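Local coordinates for protein LacI family sugar-binding transcriptional regulator (Enterococcus faecalis V583, PDB 4RK0) that binds ribose in the cleft between its two lobes and probably acts as a sugar-responsive DNA-binding repressor of transcription, at residues A[23-26]-A[27-31]; A[72-75]-A[76-80]; A[242-245]-A[246-250]. One frame throughout, in Å; residues are numbered along the deposited sequence.

Contact 1 (A[23-26]-A[27-31]); sequences AQLI and RGIES
From Ala23 O to Arg27 N and on through Ile26 O to Glu30 N, four successive i to i+4 backbone bonds carry this turn of helix 20-35, the connecting helix of the beta-alpha-beta unit formed with strands 9-14 and 39-44 in a Rossmann-like lobe of the LacI-family sugar-binding core. The Ile26 O to Glu30 N hydrogen bond is short, 2.7 Å. On one side of the helix Gln24 and Arg27 run side by side. Gln24 folds back at chi2 (-67°) and Arg27 bends at chi3 (61°), and the two bends bring the amide oxygen up to the guanidinium edge. Arg27 NH1 donates over 2.8 Å to a lone pair of Gln24 OE1 that lies in the amide plane, and the oxygen in turn sits in the guanidinium plane; the two planes nevertheless stand 80° apart, so the groups meet edge-on and do not stack. This pair lies at the subunit interface: Arg27 also packs on Thr18 of the second subunit, and its backbone O accepts from Gln47 of that subunit. The inner side, made by Leu25, Ile26 and Ile29, is apolar. Leu25 CG meets Ile29 CD1 at 4.3 Å, one turn apart, while Ile26 and Ile29 reach Leu40 of strand 39-44. Further along, Ser31 turns its hydroxyl back on Gly28 O and also meets Gln238 of helix 233-249. Toward the dimer interface Glu30 lies alongside Ile26, and one oxygen of its buried carboxylate, OE1, accepts from Asn44 N of the second subunit; lower on the same side chain, the methylene CG of Glu30 rests 4.0 Å from Ile26 CG2.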
ATOM      1  N   ALA A  23      -0.882  -3.948  -3.860  1.00 25.29           N
ATOM      2  CA  ALA A  23       0.516  -3.510  -3.902  1.00 29.85           C
ATOM      3  C   ALA A  23       1.472  -4.698  -3.938  1.00 29.99           C
ATOM      4  O   ALA A  23       2.467  -4.674  -4.672  1.00 26.01           O
ATOM      5  CB  ALA A  23       0.836  -2.579  -2.728  1.00 33.94           C
ATOM      6  N   GLN A  24       1.164  -5.744  -3.165  1.00 25.37           N
ATOM      7  CA  GLN A  24       2.011  -6.935  -3.135  1.00 30.49           C
ATOM      8  C   GLN A  24       1.842  -7.739  -4.399  1.00 29.43           C
ATOM      9  O   GLN A  24       2.782  -8.358  -4.874  1.00 25.12           O
ATOM     10  CB  GLN A  24       1.696  -7.783  -1.914  1.00 33.36           C
ATOM     11  CG  GLN A  24       2.245  -7.245  -0.618  1.00 41.26           C
ATOM     12  CD  GLN A  24       3.768  -7.259  -0.543  1.00 46.29           C
ATOM     13  OE1 GLN A  24       4.458  -7.806  -1.401  1.00 34.92           O
ATOM     14  NE2 GLN A  24       4.295  -6.631   0.496  1.00 54.11           N
ATOM     15  N   LEU A  25       0.641  -7.747  -4.965  1.00 26.94           N
ATOM     16  CA  LEU A  25       0.455  -8.317  -6.321  1.00 25.65           C
ATOM     17  C   LEU A  25       1.397  -7.676  -7.328  1.00 24.18           C
ATOM     18  O   LEU A  25       2.089  -8.372  -8.142  1.00 25.18           O
ATOM     19  CB  LEU A  25      -1.021  -8.181  -6.741  1.00 23.46           C
ATOM     20  CG  LEU A  25      -1.413  -8.719  -8.118  1.00 34.12           C
ATOM     21  CD1 LEU A  25      -1.275 -10.226  -8.148  1.00 30.30           C
ATOM     22  CD2 LEU A  25      -2.855  -8.321  -8.411  1.00 39.18           C
ATOM     23  N   ILE A  26       1.447  -6.354  -7.320  1.00 28.56           N
ATOM     24  CA  ILE A  26       2.317  -5.635  -8.226  1.00 24.28           C
ATOM     25  C   ILE A  26       3.808  -5.997  -7.995  1.00 32.33           C
ATOM     26  O   ILE A  26       4.514  -6.273  -8.943  1.00 28.50           O
ATOM     27  CB  ILE A  26       2.067  -4.113  -8.190  1.00 25.30           C
ATOM     28  CG1 ILE A  26       0.729  -3.784  -8.888  1.00 31.46           C
ATOM     29  CG2 ILE A  26       3.198  -3.349  -8.850  1.00 25.81           C
ATOM     30  CD1 ILE A  26       0.092  -2.523  -8.370  1.00 45.96           C
ATOM     31  N   ARG A  27       4.280  -6.004  -6.755  1.00 24.85           N
ATOM     32  CA  ARG A  27       5.646  -6.482  -6.497  1.00 23.96           C
ATOM     33  C   ARG A  27       5.926  -7.868  -7.059  1.00 27.77           C
ATOM     34  O   ARG A  27       7.005  -8.126  -7.575  1.00 30.73           O
ATOM     35  CB  ARG A  27       5.907  -6.526  -4.977  1.00 28.32           C
ATOM     36  CG  ARG A  27       6.005  -5.174  -4.359  1.00 38.38           C
ATOM     37  CD  ARG A  27       6.506  -5.245  -2.929  1.00 46.79           C
ATOM     38  NE  ARG A  27       7.837  -5.835  -2.841  1.00 39.12           N
ATOM     39  CZ  ARG A  27       8.121  -7.060  -2.391  1.00 31.92           C
ATOM     40  NH1 ARG A  27       7.181  -7.899  -1.969  1.00 33.46           N
ATOM     41  NH2 ARG A  27       9.383  -7.447  -2.366  1.00 37.08           N
ATOM     42  N   GLY A  28       4.971  -8.768  -6.897  1.00 27.68           N
ATOM     43  CA  GLY A  28       5.079 -10.118  -7.447  1.00 28.79           C
ATOM     44  C   GLY A  28       5.292 -10.076  -8.944  1.00 41.20           C
ATOM     45  O   GLY A  28       6.217 -10.682  -9.463  1.00 30.53           O
ATOM     46  N   ILE A  29       4.469  -9.304  -9.635  1.00 34.60           N
ATOM     47  CA  ILE A  29       4.611  -9.122 -11.089  1.00 30.46           C
ATOM     48  C   ILE A  29       5.926  -8.451 -11.454  1.00 35.70           C
ATOM     49  O   ILE A  29       6.653  -8.927 -12.358  1.00 33.95           O
ATOM     50  CB  ILE A  29       3.444  -8.276 -11.645  1.00 29.43           C
ATOM     51  CG1 ILE A  29       2.126  -9.028 -11.534  1.00 29.25           C
ATOM     52  CG2 ILE A  29       3.700  -7.800 -13.075  1.00 29.04           C
ATOM     53  CD1 ILE A  29       0.896  -8.116 -11.642  1.00 39.62           C
ATOM     54  N   GLU A  30       6.243  -7.362 -10.751  1.00 27.30           N
ATOM     55  CA  GLU A  30       7.452  -6.578 -11.013  1.00 31.24           C
ATOM     56  C   GLU A  30       8.678  -7.477 -10.913  1.00 36.25           C
ATOM     57  O   GLU A  30       9.666  -7.300 -11.645  1.00 39.40           O
ATOM     58  CB  GLU A  30       7.629  -5.452  -9.995  1.00 45.87           C
ATOM     59  CG  GLU A  30       6.843  -4.168 -10.209  1.00 50.39           C
ATOM     60  CD  GLU A  30       7.590  -3.171 -11.083  1.00125.26           C
ATOM     61  OE1 GLU A  30       8.018  -2.112 -10.564  1.00 57.95           O
ATOM     62  OE2 GLU A  30       7.767  -3.459 -12.288  1.00 74.13           O
ATOM     63  N   SER A  31       8.629  -8.419  -9.981  1.00 31.81           N
ATOM     64  CA  SER A  31       9.800  -9.266  -9.709  1.00 39.65           C
ATOM     65  C   SER A  31      10.143 -10.128 -10.897  1.00 39.33           C
ATOM     66  O   SER A  31      11.304 -10.459 -11.119  1.00 35.69           O
ATOM     67  CB  SER A  31       9.604 -10.144  -8.466  1.00 44.02           C
ATOM     68  OG  SER A  31       8.584 -11.107  -8.621  1.00 39.65           O
TER

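Contact 2 (A[72-75]-A[76-80]); sequences SEIS and NQTIN
Ser75 meets Thr78 as the N-cap of helix 76-86, closing the helix start after the loop that leaves strand 66-69. With OG set between its own backbone N and carbonyl carbon (chi1 69°), Ser75 accepts from Thr78 N at 2.8 Å, a fairly straight bond with an N-H...O angle of 162°. The same residue's carbonyl begins the helical series, taking Ile79 N at 2.9 Å. One serine thus serves two amides: its hydroxyl caps Thr78 N, which has no i-4 helical carbonyl to use, and its carbonyl opens the regular series. The tight part of the contact lies beneath this cap, where Ile74 and Ile79, the residues next before the N-cap and four after it, cross at about a right angle. Ile74 CG2 presses on Ile79 CG1 at 3.7 Å, a hydrophobic staple, and both isoleucines lean on Ile69 of strand 66-69, with Leu56 of helix 54-59 also against Ile74. The other side is looser and wetter. Gln77 leads its amide away from the loop, and Asn76, whose side-chain OD1 accepts from Lys96 NZ, makes little contact with it. Between the loop and Thr78 a water does the bridging: it donates to Glu73 O, accepts from Ser75 N at 3.0 Å and lies 2.8 Å from Thr78 OG1.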
ATOM      1  N   SER A  72     -12.716  -6.014 -12.937  1.00 30.65           N
ATOM      2  CA  SER A  72     -13.946  -6.352 -13.688  1.00 37.57           C
ATOM      3  C   SER A  72     -14.488  -5.201 -14.547  1.00 40.22           C
ATOM      4  O   SER A  72     -15.449  -5.400 -15.273  1.00 39.12           O
ATOM      5  CB  SER A  72     -15.056  -6.784 -12.717  1.00 45.01           C
ATOM      6  OG  SER A  72     -15.264  -5.746 -11.773  1.00 35.81           O
ATOM      7  N   GLU A  73     -13.877  -4.023 -14.449  1.00 32.02           N
ATOM      8  CA  GLU A  73     -14.176  -2.848 -15.274  1.00 39.14           C
ATOM      9  C   GLU A  73     -13.739  -3.006 -16.731  1.00 38.38           C
ATOM     10  O   GLU A  73     -14.217  -2.283 -17.585  1.00 44.04           O
ATOM     11  CB  GLU A  73     -13.587  -1.566 -14.652  1.00 34.60           C
ATOM     12  CG  GLU A  73     -14.275  -1.209 -13.326  1.00 46.97           C
ATOM     13  CD  GLU A  73     -13.810   0.108 -12.722  1.00 44.60           C
ATOM     14  OE1 GLU A  73     -13.017   0.845 -13.366  1.00 62.07           O
ATOM     15  OE2 GLU A  73     -14.271   0.426 -11.607  1.00 71.96           O
ATOM     16  N   ILE A  74     -12.877  -3.979 -17.033  1.00 30.64           N
ATOM     17  CA  ILE A  74     -12.621  -4.333 -18.435  1.00 41.24           C
ATOM     18  C   ILE A  74     -13.584  -5.447 -18.842  1.00 29.07           C
ATOM     19  O   ILE A  74     -13.608  -6.520 -18.232  1.00 39.66           O
ATOM     20  CB  ILE A  74     -11.166  -4.753 -18.650  1.00 47.34           C
ATOM     21  CG1 ILE A  74     -10.211  -3.653 -18.165  1.00 37.99           C
ATOM     22  CG2 ILE A  74     -10.921  -5.066 -20.117  1.00 40.53           C
ATOM     23  CD1 ILE A  74     -10.166  -2.398 -19.024  1.00 42.03           C
ATOM     24  N   SER A  75     -14.433  -5.187 -19.852  1.00 30.11           N
ATOM     25  CA  SER A  75     -15.481  -6.127 -20.181  1.00 40.54           C
ATOM     26  C   SER A  75     -14.943  -7.165 -21.150  1.00 35.86           C
ATOM     27  O   SER A  75     -14.000  -6.900 -21.889  1.00 40.00           O
ATOM     28  CB  SER A  75     -16.682  -5.408 -20.833  1.00 40.91           C
ATOM     29  OG  SER A  75     -16.319  -4.939 -22.126  1.00 41.90           O
ATOM     30  N   ASN A  76     -15.567  -8.332 -21.122  1.00 36.57           N
ATOM     31  CA  ASN A  76     -15.332  -9.392 -22.097  1.00 45.82           C
ATOM     32  C   ASN A  76     -15.544  -8.906 -23.523  1.00 44.59           C
ATOM     33  O   ASN A  76     -14.769  -9.260 -24.401  1.00 42.96           O
ATOM     34  CB  ASN A  76     -16.205 -10.616 -21.794  1.00 43.89           C
ATOM     35  CG  ASN A  76     -15.790 -11.329 -20.515  1.00109.65           C
ATOM     36  OD1 ASN A  76     -14.656 -11.184 -20.060  1.00 50.84           O
ATOM     37  ND2 ASN A  76     -16.706 -12.097 -19.926  1.00 65.65           N
ATOM     38  N   GLN A  77     -16.550  -8.062 -23.748  1.00 55.05           N
ATOM     39  CA  GLN A  77     -16.771  -7.475 -25.069  0.50 46.00           C
ATOM     40  C   GLN A  77     -15.581  -6.611 -25.455  1.00 46.08           C
ATOM     41  O   GLN A  77     -15.048  -6.735 -26.541  1.00 43.83           O
ATOM     42  CB  GLN A  77     -18.058  -6.647 -25.096  0.50 71.92           C
ATOM     43  CG  GLN A  77     -18.284  -5.876 -26.390  0.50 56.24           C
ATOM     44  CD  GLN A  77     -19.740  -5.521 -26.599  0.50 63.38           C
ATOM     45  OE1 GLN A  77     -20.618  -6.380 -26.499  0.50 48.69           O
ATOM     46  NE2 GLN A  77     -20.008  -4.252 -26.896  0.50 37.36           N
ATOM     47  N   THR A  78     -15.149  -5.735 -24.550  1.00 41.90           N
ATOM     48  CA  THR A  78     -13.968  -4.907 -24.841  1.00 44.79           C
ATOM     49  C   THR A  78     -12.743  -5.760 -25.172  1.00 41.52           C
ATOM     50  O   THR A  78     -11.959  -5.427 -26.054  1.00 43.69           O
ATOM     51  CB  THR A  78     -13.616  -3.977 -23.664  1.00 41.13           C
ATOM     52  OG1 THR A  78     -14.663  -3.017 -23.501  1.00 45.37           O
ATOM     53  CG2 THR A  78     -12.302  -3.237 -23.912  1.00 44.71           C
ATOM     54  N   ILE A  79     -12.570  -6.851 -24.437  1.00 37.28           N
ATOM     55  CA  ILE A  79     -11.394  -7.685 -24.615  1.00 47.68           C
ATOM     56  C   ILE A  79     -11.392  -8.320 -26.023  1.00 53.22           C
ATOM     57  O   ILE A  79     -10.379  -8.296 -26.739  1.00 48.39           O
ATOM     58  CB  ILE A  79     -11.321  -8.740 -23.490  1.00 40.34           C
ATOM     59  CG1 ILE A  79     -10.802  -8.067 -22.208  1.00 36.56           C
ATOM     60  CG2 ILE A  79     -10.428  -9.908 -23.884  1.00 47.36           C
ATOM     61  CD1 ILE A  79     -10.927  -8.926 -20.964  1.00 39.86           C
ATOM     62  N   ASN A  80     -12.538  -8.853 -26.415  1.00 49.36           N
ATOM     63  CA  ASN A  80     -12.707  -9.438 -27.744  1.00 55.32           C
ATOM     64  C   ASN A  80     -12.415  -8.468 -28.888  1.00 49.23           C
ATOM     65  O   ASN A  80     -11.679  -8.809 -29.811  1.00 59.69           O
ATOM     66  CB  ASN A  80     -14.115 -10.008 -27.883  1.00 53.21           C
ATOM     67  CG  ASN A  80     -14.405 -11.094 -26.865  1.00 64.96           C
ATOM     68  OD1 ASN A  80     -13.519 -11.537 -26.120  1.00 62.53           O
ATOM     69  ND2 ASN A  80     -15.654 -11.517 -26.812  1.00 63.79           N
TER
HETATM   70  O   HOH W   1     -14.666  -2.325 -20.803  1.00 44.77           O

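Contact 3 (A[242-245]-A[246-250]); sequences TLLL and ERIHQ
Leu245 and Ile248 carry the apolar part of this contact, their side chains crossing at a slant so that Leu245 CD2 comes within 3.9 Å of Ile248 CD1. Ile248 is shared between two leucines: the same methyl lies 4.2 Å from Leu244 CG, one turn back. CG1 of Ile248 stands anti to its carbonyl carbon (chi1 -76°), which carries CD1 back along the helix toward both. Leu244 and Ile248 rest on Ile10 of strand 9-14, while Leu245 turns to Val32 and Leu33 of helix 20-35. These residues form the last turns of helix 233-249, which packs against the mixed, mainly parallel sheet of the N-terminal lobe in the periplasmic-binding-protein fold, although it comes late in the sequence; the chain has by then crossed back from the other lobe. Among the backbone bonds, Ile248 N to Leu244 O is the straightest, with an N-H...O angle of 160°. Arg247 N is less firmly held, divided between weak bonds to Leu243 O and Leu244 O. His249 N still reaches Leu245 O at 3.1 Å, and Gln250 then leaves helical geometry. Polar and charged side chains lie along the flanks. Glu246, extended beyond CG, runs back past Leu243, and its OE1 approaches Leu243 CD2 to 3.3 Å; this carboxylate also has a long, weak ion pair with Lys253. Arg247 takes the other course: with CG anti to the backbone N (chi1 -178°), its head leads away from the preceding turn to a salt bridge with Asp103 and a hydrogen bond to Lys253 O. The His249 ring approaches Leu245 O obliquely; its nearest atom, ND1, is 3.1 Å from that oxygen but at too poor an angle for a hydrogen bond.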
ATOM      1  N   THR A 242       4.481 -14.734 -15.107  1.00 34.64           N
ATOM      2  CA  THR A 242       5.284 -15.797 -15.719  1.00 35.60           C
ATOM      3  C   THR A 242       4.484 -16.367 -16.848  1.00 32.81           C
ATOM      4  O   THR A 242       4.991 -16.520 -17.952  1.00 32.60           O
ATOM      5  CB  THR A 242       5.678 -16.874 -14.702  1.00 34.02           C
ATOM      6  OG1 THR A 242       6.532 -16.268 -13.708  1.00 36.53           O
ATOM      7  CG2 THR A 242       6.467 -18.012 -15.370  1.00 36.20           C
ATOM      8  N   LEU A 243       3.222 -16.672 -16.575  1.00 40.46           N
ATOM      9  CA  LEU A 243       2.340 -17.203 -17.604  1.00 34.24           C
ATOM     10  C   LEU A 243       2.116 -16.251 -18.743  1.00 35.20           C
ATOM     11  O   LEU A 243       2.034 -16.682 -19.888  1.00 49.50           O
ATOM     12  CB  LEU A 243       1.022 -17.645 -17.010  1.00 27.35           C
ATOM     13  CG  LEU A 243       1.048 -18.930 -16.196  1.00 46.03           C
ATOM     14  CD1 LEU A 243      -0.365 -19.245 -15.798  1.00 36.47           C
ATOM     15  CD2 LEU A 243       1.651 -20.099 -16.963  1.00 76.97           C
ATOM     16  N   LEU A 244       2.075 -14.947 -18.472  1.00 38.98           N
ATOM     17  CA  LEU A 244       1.870 -13.992 -19.555  1.00 41.41           C
ATOM     18  C   LEU A 244       3.099 -13.912 -20.423  1.00 55.46           C
ATOM     19  O   LEU A 244       2.999 -13.889 -21.638  1.00 32.50           O
ATOM     20  CB  LEU A 244       1.506 -12.594 -19.032  1.00 40.74           C
ATOM     21  CG  LEU A 244       1.308 -11.487 -20.069  1.00 37.13           C
ATOM     22  CD1 LEU A 244       0.177 -11.822 -21.039  1.00 35.94           C
ATOM     23  CD2 LEU A 244       0.998 -10.179 -19.345  1.00 30.26           C
ATOM     24  N   LEU A 245       4.271 -13.848 -19.809  1.00 35.03           N
ATOM     25  CA  LEU A 245       5.500 -13.789 -20.611  1.00 30.63           C
ATOM     26  C   LEU A 245       5.701 -15.054 -21.454  1.00 39.13           C
ATOM     27  O   LEU A 245       6.321 -14.993 -22.536  1.00 39.89           O
ATOM     28  CB  LEU A 245       6.706 -13.525 -19.716  1.00 33.48           C
ATOM     29  CG  LEU A 245       6.868 -12.060 -19.280  1.00 41.41           C
ATOM     30  CD1 LEU A 245       8.095 -11.933 -18.387  1.00 49.30           C
ATOM     31  CD2 LEU A 245       6.994 -11.121 -20.467  1.00101.05           C
ATOM     32  N   GLU A 246       5.149 -16.173 -20.987  1.00 32.13           N
ATOM     33  CA  GLU A 246       5.191 -17.413 -21.751  1.00 46.22           C
ATOM     34  C   GLU A 246       4.368 -17.316 -23.017  1.00 64.86           C
ATOM     35  O   GLU A 246       4.745 -17.891 -24.028  1.00 40.12           O
ATOM     36  CB  GLU A 246       4.658 -18.587 -20.940  1.00 31.44           C
ATOM     37  CG  GLU A 246       5.691 -19.315 -20.093  1.00 69.05           C
ATOM     38  CD  GLU A 246       5.071 -20.348 -19.153  1.00 40.13           C
ATOM     39  OE1 GLU A 246       3.865 -20.663 -19.275  1.00 69.64           O
ATOM     40  OE2 GLU A 246       5.791 -20.839 -18.262  1.00 61.87           O
ATOM     41  N   ARG A 247       3.231 -16.623 -22.962  1.00 36.95           N
ATOM     42  CA  ARG A 247       2.406 -16.465 -24.154  1.00 31.10           C
ATOM     43  C   ARG A 247       3.060 -15.455 -25.099  1.00 40.00           C
ATOM     44  O   ARG A 247       3.047 -15.613 -26.308  1.00 42.69           O
ATOM     45  CB  ARG A 247       0.967 -16.097 -23.780  1.00 34.95           C
ATOM     46  CG  ARG A 247       0.046 -15.961 -24.979  1.00 35.76           C
ATOM     47  CD  ARG A 247      -1.430 -15.923 -24.546  1.00 32.80           C
ATOM     48  NE  ARG A 247      -1.826 -17.123 -23.791  1.00 35.91           N
ATOM     49  CZ  ARG A 247      -2.079 -18.320 -24.320  1.00 42.04           C
ATOM     50  NH1 ARG A 247      -1.963 -18.516 -25.632  1.00 38.65           N
ATOM     51  NH2 ARG A 247      -2.432 -19.337 -23.541  1.00 35.68           N
ATOM     52  N   ILE A 248       3.665 -14.431 -24.546  1.00 28.63           N
ATOM     53  CA  ILE A 248       4.340 -13.437 -25.362  1.00 34.55           C
ATOM     54  C   ILE A 248       5.420 -14.142 -26.178  1.00 57.93           C
ATOM     55  O   ILE A 248       5.608 -13.832 -27.333  1.00 37.89           O
ATOM     56  CB  ILE A 248       4.895 -12.274 -24.517  1.00 48.36           C
ATOM     57  CG1 ILE A 248       3.740 -11.355 -24.102  1.00 42.29           C
ATOM     58  CG2 ILE A 248       5.927 -11.472 -25.289  1.00 33.74           C
ATOM     59  CD1 ILE A 248       4.108 -10.356 -23.035  1.00 43.46           C
ATOM     60  N   HIS A 249       6.095 -15.118 -25.582  1.00 52.35           N
ATOM     61  CA  HIS A 249       7.206 -15.786 -26.250  1.00 56.95           C
ATOM     62  C   HIS A 249       6.751 -16.937 -27.140  1.00 47.52           C
ATOM     63  O   HIS A 249       7.442 -17.253 -28.105  1.00 49.22           O
ATOM     64  CB  HIS A 249       8.253 -16.249 -25.234  1.00 53.00           C
ATOM     65  CG  HIS A 249       8.972 -15.117 -24.574  1.00 50.35           C
ATOM     66  ND1 HIS A 249       9.349 -15.144 -23.251  1.00 51.17           N
ATOM     67  CD2 HIS A 249       9.357 -13.910 -25.052  1.00 79.52           C
ATOM     68  CE1 HIS A 249       9.943 -14.005 -22.942  1.00 64.87           C
ATOM     69  NE2 HIS A 249       9.962 -13.238 -24.018  1.00 64.03           N
ATOM     70  N   GLN A 250       5.614 -17.562 -26.819  1.00 40.47           N
ATOM     71  CA  GLN A 250       4.989 -18.533 -27.729  1.00 46.06           C
ATOM     72  C   GLN A 250       3.456 -18.329 -27.815  1.00 42.46           C
ATOM     73  O   GLN A 250       2.658 -18.961 -27.076  1.00 35.52           O
ATOM     74  CB  GLN A 250       5.416 -19.965 -27.401  1.00 61.64           C
ATOM     75  CG  GLN A 250       4.532 -20.751 -26.456  1.00 59.05           C
ATOM     76  CD  GLN A 250       5.248 -21.971 -25.895  1.00128.00           C
ATOM     77  OE1 GLN A 250       6.302 -22.367 -26.392  1.00 88.83           O
ATOM     78  NE2 GLN A 250       4.679 -22.572 -24.853  1.00 77.47           N
TER

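Following the chain from its N terminus, contact 1 comes first, in the helix between strands 9-14 and 39-44; contact 2 follows where the loop after strand 66-69 turns into helix 76-86. Contact 3 comes much later, at the end of helix 233-249, after the chain has built the other lobe and returned. The three are local and in series, so none nests in or crosses another, and none closes a long loop. Contacts 1 and 3 have centres about 17 Å apart, and their helices, 20-35 and 233-249, touch through side chains. Contact 2 lies about 23 Å and 21 Å from them, centre to centre. The mixed sheet ties all three together.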